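Local atomic coordinates of FAD dependent oxidoreductase (Chelativorans sp. BNC1, PDB entry 6PXS), a protein that binds flavin-adenine dinucleotide and acts as an iminodiacetate oxidase, an FAD-dependent oxidoreductase of the DadA family. Residues V175-N180 / A208-L213; G182-L187 / D197-T202; L216-V221 / L326-G331. One frame throughout, in Å; residues are numbered along the deposited sequence.

Contact 1 (V175-N180 / A208-L213); sequences VSLRLN and AQILAL. With FAD (flavin-adenine dinucleotide), chain E.
Val175 and Ile210 meet the adenine, the flat group of this contact, at its exocyclic amino nitrogen. Val175 O and Ile210 CG2 approach FAD N6A close to the adenine plane, at the amino edge, whereas Ile210 CD1 comes from one side of that plane. FAD N6A donates to Val175 O at 3.4 Å; the bond is nearly straight, 166° at the hydrogen, but long enough to count as weak. The two methyls of Ile210 are at similar range despite their different directions: CG2 lies 3.5 Å from FAD N6A and CD1 3.6 Å from it. Val175 CG2 comes only to 4.0 Å from FAD N1A, a looser approach.

Behind the nucleotide the contact is apolar. Leu177 points its CB toward the helix, and its CD1 lies 4.1 Å from Ile210 CD1 and 3.8 Å from Leu211 CD2. Leu177 and Leu211 run side by side in the same direction, although the CB of Leu211 points away and only its end returns to the strand. Leu213 also faces the strand, but its modelled placement is doubtful. No hydrogen bond joins the two segments, so side-chain packing carries the interface. Ile6 touches Val175, Leu177 and Ile210, and Tyr174 of a second subunit packs on Ser176.

Strand 176-180, half of a beta-hairpin, thus rests on helix 207-211 at the adenine end of a Rossmann-type FAD-binding domain.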
loop_
_atom_site.group_PDB
_atom_site.type_symbol
_atom_site.label_atom_id
_atom_site.label_comp_id
_atom_site.label_asym_id
_atom_site.label_seq_id
_atom_site.Cartn_x
_atom_site.Cartn_y
_atom_site.Cartn_z
ATOM N N VAL A 175 -6.547 -26.337 -2.154
ATOM C CA VAL A 175 -6.907 -27.741 -2.264
ATOM C C VAL A 175 -7.345 -28.026 -3.696
ATOM O O VAL A 175 -7.584 -27.118 -4.494
ATOM C CB VAL A 175 -8.010 -28.142 -1.265
ATOM C CG1 VAL A 175 -7.542 -27.895 0.160
ATOM C CG2 VAL A 175 -9.300 -27.384 -1.556
ATOM N N SER A 176 -7.450 -29.316 -4.012
ATOM C CA SER A 176 -7.828 -29.754 -5.349
ATOM C C SER A 176 -8.895 -30.838 -5.260
ATOM O O SER A 176 -9.427 -31.103 -4.177
ATOM C CB SER A 176 -6.601 -30.261 -6.107
ATOM O OG SER A 176 -6.858 -30.358 -7.496
ATOM N N LEU A 177 -9.214 -31.469 -6.390
ATOM C CA LEU A 177 -10.252 -32.488 -6.449
ATOM C C LEU A 177 -9.841 -33.586 -7.417
ATOM O O LEU A 177 -9.214 -33.314 -8.444
ATOM C CB LEU A 177 -11.596 -31.893 -6.894
ATOM C CG LEU A 177 -12.220 -30.826 -5.992
ATOM C CD1 LEU A 177 -13.443 -30.218 -6.661
ATOM C CD2 LEU A 177 -12.590 -31.408 -4.636
ATOM N N ARG A 178 -10.195 -34.826 -7.084
ATOM C CA ARG A 178 -10.057 -35.941 -8.008
ATOM C C ARG A 178 -11.253 -36.868 -7.838
ATOM O O ARG A 178 -11.904 -36.892 -6.791
ATOM C CB ARG A 178 -8.736 -36.706 -7.806
ATOM C CG ARG A 178 -8.660 -37.609 -6.577
ATOM C CD ARG A 178 -7.481 -38.567 -6.707
ATOM N NE ARG A 178 -7.316 -39.433 -5.541
ATOM C CZ ARG A 178 -6.481 -40.467 -5.491
ATOM N NH1 ARG A 178 -5.734 -40.774 -6.545
ATOM N NH2 ARG A 178 -6.393 -41.201 -4.390
ATOM N N LEU A 179 -11.533 -37.632 -8.891
ATOM C CA LEU A 179 -12.706 -38.497 -8.957
ATOM C C LEU A 179 -12.271 -39.930 -8.667
ATOM O O LEU A 179 -11.532 -40.532 -9.453
ATOM C CB LEU A 179 -13.368 -38.383 -10.328
ATOM C CG LEU A 179 -14.760 -38.984 -10.516
ATOM C CD1 LEU A 179 -15.756 -38.395 -9.528
ATOM C CD2 LEU A 179 -15.226 -38.754 -11.945
ATOM N N ASN A 180 -12.732 -40.476 -7.542
ATOM C CA ASN A 180 -12.359 -41.816 -7.102
ATOM C C ASN A 180 -13.617 -42.644 -6.880
ATOM O O ASN A 180 -14.428 -42.326 -6.004
ATOM C CB ASN A 180 -11.526 -41.764 -5.820
ATOM C CG ASN A 180 -11.225 -43.144 -5.265
ATOM O OD1 ASN A 180 -11.813 -43.565 -4.269
ATOM N ND2 ASN A 180 -10.313 -43.858 -5.914
ATOM N N ALA A 208 -14.112 -23.397 -11.846
ATOM C CA ALA A 208 -13.929 -24.209 -13.043
ATOM C C ALA A 208 -12.537 -24.821 -13.117
ATOM O O ALA A 208 -12.363 -25.857 -13.769
ATOM C CB ALA A 208 -14.194 -23.365 -14.291
ATOM N N GLN A 209 -11.546 -24.214 -12.457
ATOM C CA GLN A 209 -10.178 -24.711 -12.556
ATOM C C GLN A 209 -10.028 -26.075 -11.899
ATOM O O GLN A 209 -9.328 -26.948 -12.426
ATOM C CB GLN A 209 -9.207 -23.712 -11.927
ATOM C CG GLN A 209 -9.084 -22.401 -12.681
ATOM C CD GLN A 209 -8.075 -21.461 -12.050
ATOM O OE1 GLN A 209 -7.613 -21.686 -10.931
ATOM N NE2 GLN A 209 -7.725 -20.401 -12.770
ATOM N N ILE A 210 -10.669 -26.280 -10.748
ATOM C CA ILE A 210 -10.504 -27.525 -10.003
ATOM C C ILE A 210 -11.641 -28.494 -10.306
ATOM O O ILE A 210 -11.475 -29.711 -10.179
ATOM C CB ILE A 210 -10.403 -27.262 -8.488
ATOM C CG1 ILE A 210 -11.635 -26.510 -7.977
ATOM C CG2 ILE A 210 -9.135 -26.485 -8.175
ATOM C CD1 ILE A 210 -11.745 -26.487 -6.462
ATOM N N LEU A 211 -12.803 -27.972 -10.705
ATOM C CA LEU A 211 -13.909 -28.858 -11.054
ATOM C C LEU A 211 -13.639 -29.597 -12.358
ATOM O O LEU A 211 -14.132 -30.715 -12.547
ATOM C CB LEU A 211 -15.214 -28.068 -11.157
ATOM C CG LEU A 211 -15.786 -27.505 -9.855
ATOM C CD1 LEU A 211 -17.007 -26.647 -10.151
ATOM C CD2 LEU A 211 -16.137 -28.618 -8.877
ATOM N N ALA A 212 -12.865 -28.994 -13.264
ATOM C CA ALA A 212 -12.527 -29.664 -14.513
ATOM C C ALA A 212 -11.779 -30.968 -14.277
ATOM O O ALA A 212 -11.753 -31.825 -15.165
ATOM C CB ALA A 212 -11.690 -28.740 -15.399
ATOM N N LEU A 213 -11.170 -31.134 -13.100
ATOM C CA LEU A 213 -10.476 -32.376 -12.782
ATOM C C LEU A 213 -11.427 -33.561 -12.686
ATOM O O LEU A 213 -10.974 -34.710 -12.741
ATOM C CB LEU A 213 -9.711 -32.220 -11.467
ATOM C CG LEU A 213 -8.829 -30.974 -11.353
ATOM C CD1 LEU A 213 -8.110 -30.940 -10.015
ATOM C CD2 LEU A 213 -7.834 -30.911 -12.494
HETATM P PA FAD E . -15.390 -15.134 -4.121
HETATM O O1A FAD E . -14.345 -14.763 -5.107
HETATM O O2A FAD E . -15.749 -14.017 -3.137
HETATM O O5B FAD E . -15.003 -16.428 -3.322
HETATM C C5B FAD E . -14.111 -17.415 -3.878
HETATM C C4B FAD E . -13.132 -17.832 -2.811
HETATM O O4B FAD E . -12.718 -19.200 -3.041
HETATM C C3B FAD E . -11.850 -17.001 -2.761
HETATM O O3B FAD E . -11.466 -16.758 -1.413
HETATM C C2B FAD E . -10.838 -17.894 -3.483
HETATM O O2B FAD E . -9.501 -17.642 -3.069
HETATM C C1B FAD E . -11.310 -19.269 -3.022
HETATM N N9A FAD E . -10.883 -20.374 -3.875
HETATM C C8A FAD E . -11.109 -20.523 -5.218
HETATM N N7A FAD E . -10.601 -21.621 -5.725
HETATM C C5A FAD E . -9.999 -22.236 -4.637
HETATM C C6A FAD E . -9.284 -23.442 -4.504
HETATM N N6A FAD E . -9.042 -24.279 -5.516
HETATM N N1A FAD E . -8.817 -23.761 -3.277
HETATM C C2A FAD E . -9.051 -22.930 -2.258
HETATM N N3A FAD E . -9.713 -21.770 -2.268
HETATM C C4A FAD E . -10.164 -21.478 -3.492
HETATM N N1 FAD E . -22.944 -7.929 -5.869
HETATM C C2 FAD E . -24.049 -7.299 -5.375
HETATM O O2 FAD E . -25.033 -7.933 -4.977
HETATM N N3 FAD E . -24.081 -5.917 -5.307
HETATM C C4 FAD E . -23.073 -5.065 -5.708
HETATM O O4 FAD E . -23.215 -3.848 -5.601
HETATM C C4X FAD E . -21.904 -5.743 -6.235
HETATM N N5 FAD E . -20.902 -5.013 -6.637
HETATM C C5X FAD E . -19.785 -5.660 -7.140
HETATM C C6 FAD E . -18.705 -4.892 -7.575
HETATM C C7 FAD E . -17.557 -5.493 -8.083
HETATM C C7M FAD E . -16.412 -4.631 -8.543
HETATM C C8 FAD E . -17.487 -6.892 -8.169
HETATM C C8M FAD E . -16.259 -7.572 -8.718
HETATM C C9 FAD E . -18.563 -7.660 -7.735
HETATM C C9A FAD E . -19.708 -7.058 -7.223
HETATM N N10 FAD E . -20.812 -7.810 -6.773
HETATM C C10 FAD E . -21.932 -7.182 -6.277
HETATM C "C1'" FAD E . -20.802 -9.280 -6.847
HETATM C "C2'" FAD E . -20.199 -9.943 -5.610
HETATM O "O2'" FAD E . -19.068 -9.202 -5.152
HETATM C "C3'" FAD E . -19.756 -11.361 -5.971
HETATM O "O3'" FAD E . -20.747 -11.965 -6.795
HETATM C "C4'" FAD E . -19.511 -12.274 -4.770
HETATM O "O4'" FAD E . -18.534 -11.674 -3.922
HETATM C "C5'" FAD E . -19.053 -13.651 -5.204
HETATM O "O5'" FAD E . -18.744 -14.439 -4.036
HETATM P P FAD E . -18.110 -15.872 -4.170
HETATM O O1P FAD E . -18.946 -16.692 -5.159
HETATM O O2P FAD E . -17.886 -16.509 -2.847
HETATM O O3P FAD E . -16.718 -15.562 -4.872
#

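Contact 2 (G182-L187 / D197-T202)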
loop_
_atom_site.group_PDB
_atom_site.type_symbol
_atom_site.label_atom_id
_atom_site.label_comp_id
_atom_site.label_asym_id
_atom_site.label_seq_id
_atom_site.Cartn_x
_atom_site.Cartn_y
_atom_site.Cartn_z
ATOM N N GLY A 182 -16.364 -42.953 -8.385
ATOM C CA GLY A 182 -17.620 -42.255 -8.547
ATOM C C GLY A 182 -17.966 -41.269 -7.453
ATOM O O GLY A 182 -19.027 -40.635 -7.531
ATOM N N ARG A 183 -17.123 -41.117 -6.436
ATOM C CA ARG A 183 -17.342 -40.151 -5.373
ATOM C C ARG A 183 -16.256 -39.083 -5.410
ATOM O O ARG A 183 -15.146 -39.308 -5.901
ATOM C CB ARG A 183 -17.365 -40.832 -3.999
ATOM C CG ARG A 183 -17.860 -39.929 -2.875
ATOM C CD ARG A 183 -17.881 -40.647 -1.536
ATOM N NE ARG A 183 -18.968 -41.620 -1.442
ATOM C CZ ARG A 183 -20.203 -41.337 -1.036
ATOM N NH1 ARG A 183 -21.119 -42.295 -0.985
ATOM N NH2 ARG A 183 -20.530 -40.099 -0.682
ATOM N N ALA A 184 -16.593 -37.910 -4.880
ATOM C CA ALA A 184 -15.693 -36.767 -4.917
ATOM C C ALA A 184 -14.681 -36.846 -3.780
ATOM O O ALA A 184 -15.040 -37.119 -2.631
ATOM C CB ALA A 184 -16.487 -35.465 -4.823
ATOM N N GLU A 185 -13.414 -36.606 -4.110
ATOM C CA GLU A 185 -12.331 -36.541 -3.140
ATOM C C GLU A 185 -11.705 -35.155 -3.180
ATOM O O GLU A 185 -11.601 -34.543 -4.248
ATOM C CB GLU A 185 -11.260 -37.601 -3.426
ATOM C CG GLU A 185 -11.381 -38.861 -2.584
ATOM C CD GLU A 185 -10.232 -39.825 -2.812
ATOM O OE1 GLU A 185 -9.436 -39.592 -3.747
ATOM O OE2 GLU A 185 -10.121 -40.813 -2.056
ATOM N N CYS A 186 -11.291 -34.659 -2.017
ATOM C CA CYS A 186 -10.616 -33.372 -1.904
ATOM C C CYS A 186 -9.165 -33.612 -1.512
ATOM O O CYS A 186 -8.892 -34.253 -0.492
ATOM C CB CYS A 186 -11.308 -32.471 -0.881
ATOM S SG CYS A 186 -10.661 -30.780 -0.849
ATOM N N LEU A 187 -8.244 -33.085 -2.314
ATOM C CA LEU A 187 -6.815 -33.293 -2.122
ATOM C C LEU A 187 -6.221 -32.094 -1.392
ATOM O O LEU A 187 -6.267 -30.969 -1.900
ATOM C CB LEU A 187 -6.116 -33.498 -3.465
ATOM C CG LEU A 187 -6.681 -34.616 -4.347
ATOM C CD1 LEU A 187 -5.904 -34.712 -5.651
ATOM C CD2 LEU A 187 -6.674 -35.952 -3.614
ATOM N N ASP A 197 -17.502 -36.247 4.388
ATOM C CA ASP A 197 -18.734 -36.862 3.903
ATOM C C ASP A 197 -19.306 -36.089 2.722
ATOM O O ASP A 197 -19.806 -36.687 1.763
ATOM C CB ASP A 197 -19.766 -36.938 5.031
ATOM C CG ASP A 197 -19.252 -37.682 6.249
ATOM O OD1 ASP A 197 -18.364 -38.546 6.093
ATOM O OD2 ASP A 197 -19.739 -37.404 7.365
ATOM N N GLU A 198 -19.240 -34.761 2.777
ATOM C CA GLU A 198 -19.818 -33.899 1.758
ATOM C C GLU A 198 -18.867 -32.750 1.470
ATOM O O GLU A 198 -18.236 -32.212 2.384
ATOM C CB GLU A 198 -21.178 -33.349 2.205
ATOM C CG GLU A 198 -22.267 -34.403 2.320
ATOM C CD GLU A 198 -22.770 -34.868 0.968
ATOM O OE1 GLU A 198 -22.411 -34.240 -0.050
ATOM O OE2 GLU A 198 -23.530 -35.860 0.925
ATOM N N ILE A 199 -18.770 -32.375 0.197
ATOM C CA ILE A 199 -17.921 -31.277 -0.243
ATOM C C ILE A 199 -18.799 -30.212 -0.884
ATOM O O ILE A 199 -19.709 -30.527 -1.659
ATOM C CB ILE A 199 -16.838 -31.754 -1.233
ATOM C CG1 ILE A 199 -15.937 -32.800 -0.572
ATOM C CG2 ILE A 199 -16.014 -30.569 -1.728
ATOM C CD1 ILE A 199 -14.979 -33.482 -1.530
ATOM N N ILE A 200 -18.522 -28.954 -0.555
ATOM C CA ILE A 200 -19.168 -27.804 -1.176
ATOM C C ILE A 200 -18.083 -26.960 -1.826
ATOM O O ILE A 200 -17.102 -26.590 -1.169
ATOM C CB ILE A 200 -19.968 -26.971 -0.157
ATOM C CG1 ILE A 200 -21.061 -27.824 0.488
ATOM C CG2 ILE A 200 -20.580 -25.752 -0.833
ATOM C CD1 ILE A 200 -21.850 -27.096 1.556
ATOM N N VAL A 201 -18.256 -26.657 -3.106
ATOM C CA VAL A 201 -17.286 -25.885 -3.870
ATOM C C VAL A 201 -17.906 -24.518 -4.135
ATOM O O VAL A 201 -18.767 -24.364 -5.009
ATOM C CB VAL A 201 -16.887 -26.587 -5.171
ATOM C CG1 VAL A 201 -15.912 -25.725 -5.960
ATOM C CG2 VAL A 201 -16.273 -27.942 -4.864
ATOM N N THR A 202 -17.462 -23.522 -3.371
ATOM C CA THR A 202 -17.851 -22.128 -3.545
ATOM C C THR A 202 -16.643 -21.300 -3.970
ATOM O O THR A 202 -16.400 -20.206 -3.460
ATOM C CB THR A 202 -18.462 -21.574 -2.263
ATOM O OG1 THR A 202 -17.586 -21.845 -1.161
ATOM C CG2 THR A 202 -19.820 -22.207 -2.002
#
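Ala184 and Cys186 of one strand close over Ile199 of another, where a two-stranded beta-hairpin is laid against the mixed sheet of the Rossmann-type FAD domain. The strands belong to different sheets: the axes of strands 183-187 and 198-201 pass 7.9 Å apart at an angle of 69°, and no hydrogen bond crosses between them. That spacing and angle are consistent with strands of two separate sheets stacked crosswise, not neighbours in one.

The tight part is small and depends on a single side chain. Ile199 contributes more buried surface than any other residue, 69 of 154 Å², and its CB points toward the hairpin. CG1 is anti to the carbonyl carbon (chi1 -60°), and the chain then continues extended, bringing CD1 up to the hairpin backbone. Cys186 reaches it through CB, not sulfur; Leu4 and Ile6 of strand 3-6 also touch Cys186 and continue this core toward the centre of the sheet.

The other end is loose. Arg183 is exposed, and although the end of its side chain leans back toward the sheet, NH2 stops 4.3 Å from Asp197 O, with no bond formed. Glu198 OE2 is farther still, 5.4 Å from Arg183 NH2, so any attraction between these opposite charges is probably modest. Glu198 OE1 pairs instead with Arg319. Glu185, with its CB directed away from the sheet, is held by Arg178 of the partner hairpin strand.

At the packed end, Ile199 CD1 lies 3.8 Å from Ala184 O, 4.1 Å from Ala184 CB and 3.9 Å from Cys186 CB, one methyl touching both Ala184 and Cys186, alternate residues whose CB atoms point toward it.

Contact 3 (L216-V221 / L326-G331); sequences LRHPVV and LTIGNG
Asn330 and His218 meet at the C-terminal end of strand 326-330, where the chain runs toward the bound FAD. Gly331, next in line, fits the first glycine of a GxGxxG pattern of Rossmann type, which is consistent with the FAD-binding role of Gly333 and Gly336.

One hydrogen bond crosses the contact; the rest is apolar packing. Asn330 ND2 donates to His218 NE2 at 3.1 Å, with 153° at the hydrogen. The amide nitrogen arrives at the ring edge, 7° out of the imidazole plane. The amide and ring planes are modestly inclined, 23° apart, and the acceptor NE2 is tilted from the amide plane. In both residues CG is anti to the backbone N. ND2 has a second, weak bond to Gly204 O. The other end of the amide is used within its own segment: Gly331 N donates weakly to Asn330 OD1 at 2.9 Å. Together the bonds are consistent with this orientation of the amide.

Apolar groups flank the pair. Val220 CG1 lies 3.3 Å from Asn330 ND2, and Ile328 CG2 is 3.6 Å from His218 CE1, the two side chains passing alongside and heading opposite ways. Leu216 CD1 extends the row, 4.2 Å from Ile328 CD1 and 4.4 Å from Leu326 CD2. Pro219 is the centre of an inverse gamma turn, and His218 and Val220 on either side of it both direct CB toward the strand.

Helix 207-211 adjoins this layer through Ala207 and Leu211, which touch His218; Ile316 of strand 316-317 packs on His218 and Val220, and Pro308 of strand 298-310 on Val220 and Asn330.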
loop_
_atom_site.group_PDB
_atom_site.type_symbol
_atom_site.label_atom_id
_atom_site.label_comp_id
_atom_site.label_asym_id
_atom_site.label_seq_id
_atom_site.Cartn_x
_atom_site.Cartn_y
_atom_site.Cartn_z
ATOM N N LEU A 216 -16.048 -32.284 -15.359
ATOM C CA LEU A 216 -17.138 -31.327 -15.456
ATOM C C LEU A 216 -16.765 -30.178 -16.388
ATOM O O LEU A 216 -15.589 -29.891 -16.629
ATOM C CB LEU A 216 -17.495 -30.776 -14.074
ATOM C CG LEU A 216 -17.933 -31.803 -13.028
ATOM C CD1 LEU A 216 -18.005 -31.161 -11.653
ATOM C CD2 LEU A 216 -19.272 -32.412 -13.403
ATOM N N ARG A 217 -17.794 -29.521 -16.918
ATOM C CA ARG A 217 -17.645 -28.324 -17.742
ATOM C C ARG A 217 -18.389 -27.200 -17.025
ATOM O O ARG A 217 -19.560 -26.936 -17.306
ATOM C CB ARG A 217 -18.180 -28.552 -19.157
ATOM N N HIS A 218 -17.696 -26.540 -16.099
ATOM C CA HIS A 218 -18.261 -25.471 -15.284
ATOM C C HIS A 218 -18.202 -24.152 -16.049
ATOM O O HIS A 218 -17.115 -23.583 -16.211
ATOM C CB HIS A 218 -17.491 -25.367 -13.965
ATOM C CG HIS A 218 -18.213 -24.611 -12.895
ATOM N ND1 HIS A 218 -19.487 -24.935 -12.483
ATOM C CD2 HIS A 218 -17.830 -23.555 -12.138
ATOM C CE1 HIS A 218 -19.862 -24.106 -11.524
ATOM N NE2 HIS A 218 -18.874 -23.259 -11.296
ATOM N N PRO A 219 -19.338 -23.626 -16.537
ATOM C CA PRO A 219 -19.304 -22.412 -17.372
ATOM C C PRO A 219 -19.335 -21.125 -16.547
ATOM O O PRO A 219 -20.251 -20.304 -16.662
ATOM C CB PRO A 219 -20.561 -22.580 -18.233
ATOM C CG PRO A 219 -21.528 -23.252 -17.317
ATOM C CD PRO A 219 -20.712 -24.145 -16.398
ATOM N N VAL A 220 -18.321 -20.943 -15.704
ATOM C CA VAL A 220 -18.174 -19.739 -14.890
ATOM C C VAL A 220 -16.741 -19.250 -15.045
ATOM O O VAL A 220 -15.798 -19.930 -14.618
ATOM C CB VAL A 220 -18.511 -19.986 -13.413
ATOM C CG1 VAL A 220 -18.347 -18.700 -12.610
ATOM C CG2 VAL A 220 -19.924 -20.530 -13.278
ATOM N N VAL A 221 -16.580 -18.079 -15.644
ATOM C CA VAL A 221 -15.266 -17.491 -15.886
ATOM C C VAL A 221 -15.245 -16.123 -15.220
ATOM O O VAL A 221 -16.305 -15.542 -14.925
ATOM C CB VAL A 221 -14.950 -17.397 -17.397
ATOM C CG1 VAL A 221 -14.997 -18.777 -18.030
ATOM C CG2 VAL A 221 -15.925 -16.457 -18.088
ATOM N N LEU A 326 -20.873 -34.203 -3.517
ATOM C CA LEU A 326 -20.387 -32.962 -4.100
ATOM C C LEU A 326 -21.550 -32.002 -4.293
ATOM O O LEU A 326 -22.627 -32.398 -4.744
ATOM C CB LEU A 326 -19.684 -33.207 -5.442
ATOM C CG LEU A 326 -19.143 -31.963 -6.155
ATOM C CD1 LEU A 326 -18.164 -31.215 -5.265
ATOM C CD2 LEU A 326 -18.484 -32.343 -7.473
ATOM N N THR A 327 -21.318 -30.738 -3.948
ATOM C CA THR A 327 -22.309 -29.683 -4.101
ATOM C C THR A 327 -21.595 -28.422 -4.561
ATOM O O THR A 327 -20.526 -28.083 -4.046
ATOM C CB THR A 327 -23.057 -29.426 -2.786
ATOM O OG1 THR A 327 -23.608 -30.657 -2.300
ATOM C CG2 THR A 327 -24.177 -28.419 -2.989
ATOM N N ILE A 328 -22.183 -27.733 -5.535
ATOM C CA ILE A 328 -21.555 -26.580 -6.167
ATOM C C ILE A 328 -22.442 -25.360 -5.973
ATOM O O ILE A 328 -23.664 -25.435 -6.134
ATOM C CB ILE A 328 -21.297 -26.825 -7.668
ATOM C CG1 ILE A 328 -20.377 -28.032 -7.852
ATOM C CG2 ILE A 328 -20.687 -25.587 -8.320
ATOM C CD1 ILE A 328 -20.124 -28.392 -9.301
ATOM N N GLY A 329 -21.816 -24.241 -5.621
ATOM C CA GLY A 329 -22.476 -22.954 -5.625
ATOM C C GLY A 329 -21.594 -21.909 -6.274
ATOM O O GLY A 329 -20.498 -21.625 -5.781
ATOM N N ASN A 330 -22.049 -21.333 -7.379
ATOM C CA ASN A 330 -21.242 -20.381 -8.135
ATOM C C ASN A 330 -22.150 -19.696 -9.150
ATOM O O ASN A 330 -23.334 -20.023 -9.274
ATOM C CB ASN A 330 -20.059 -21.079 -8.811
ATOM C CG ASN A 330 -18.945 -20.122 -9.165
ATOM O OD1 ASN A 330 -18.964 -18.959 -8.762
ATOM N ND2 ASN A 330 -17.960 -20.607 -9.913
ATOM N N GLY A 331 -21.583 -18.738 -9.876
ATOM C CA GLY A 331 -22.332 -18.000 -10.870
ATOM C C GLY A 331 -23.066 -16.794 -10.338
ATOM O O GLY A 331 -24.023 -16.339 -10.975
#

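Along the chain, strand 176-180 leads directly into strand 183-187, and Ser176 N to Leu187 O, at 2.9 Å, joins the two as hairpin partners. Contact 2 then closes the short loop to strand 198-201. Contact 1 closes the wider one at 208-213, so the span of contact 2 falls wholly within that of contact 1. Contact 3 opens afterwards, at 216, and closes a much longer excursion that includes strand 220-231 and helix 277-290; it crosses neither of the others. Its strand 326-330 returns beside strand 198-201, with Ile199 O to Thr327 N at 2.8 Å, and Leu211 packs against Ile328. Hairpin, central sheet and helix 207-211 are thereby joined.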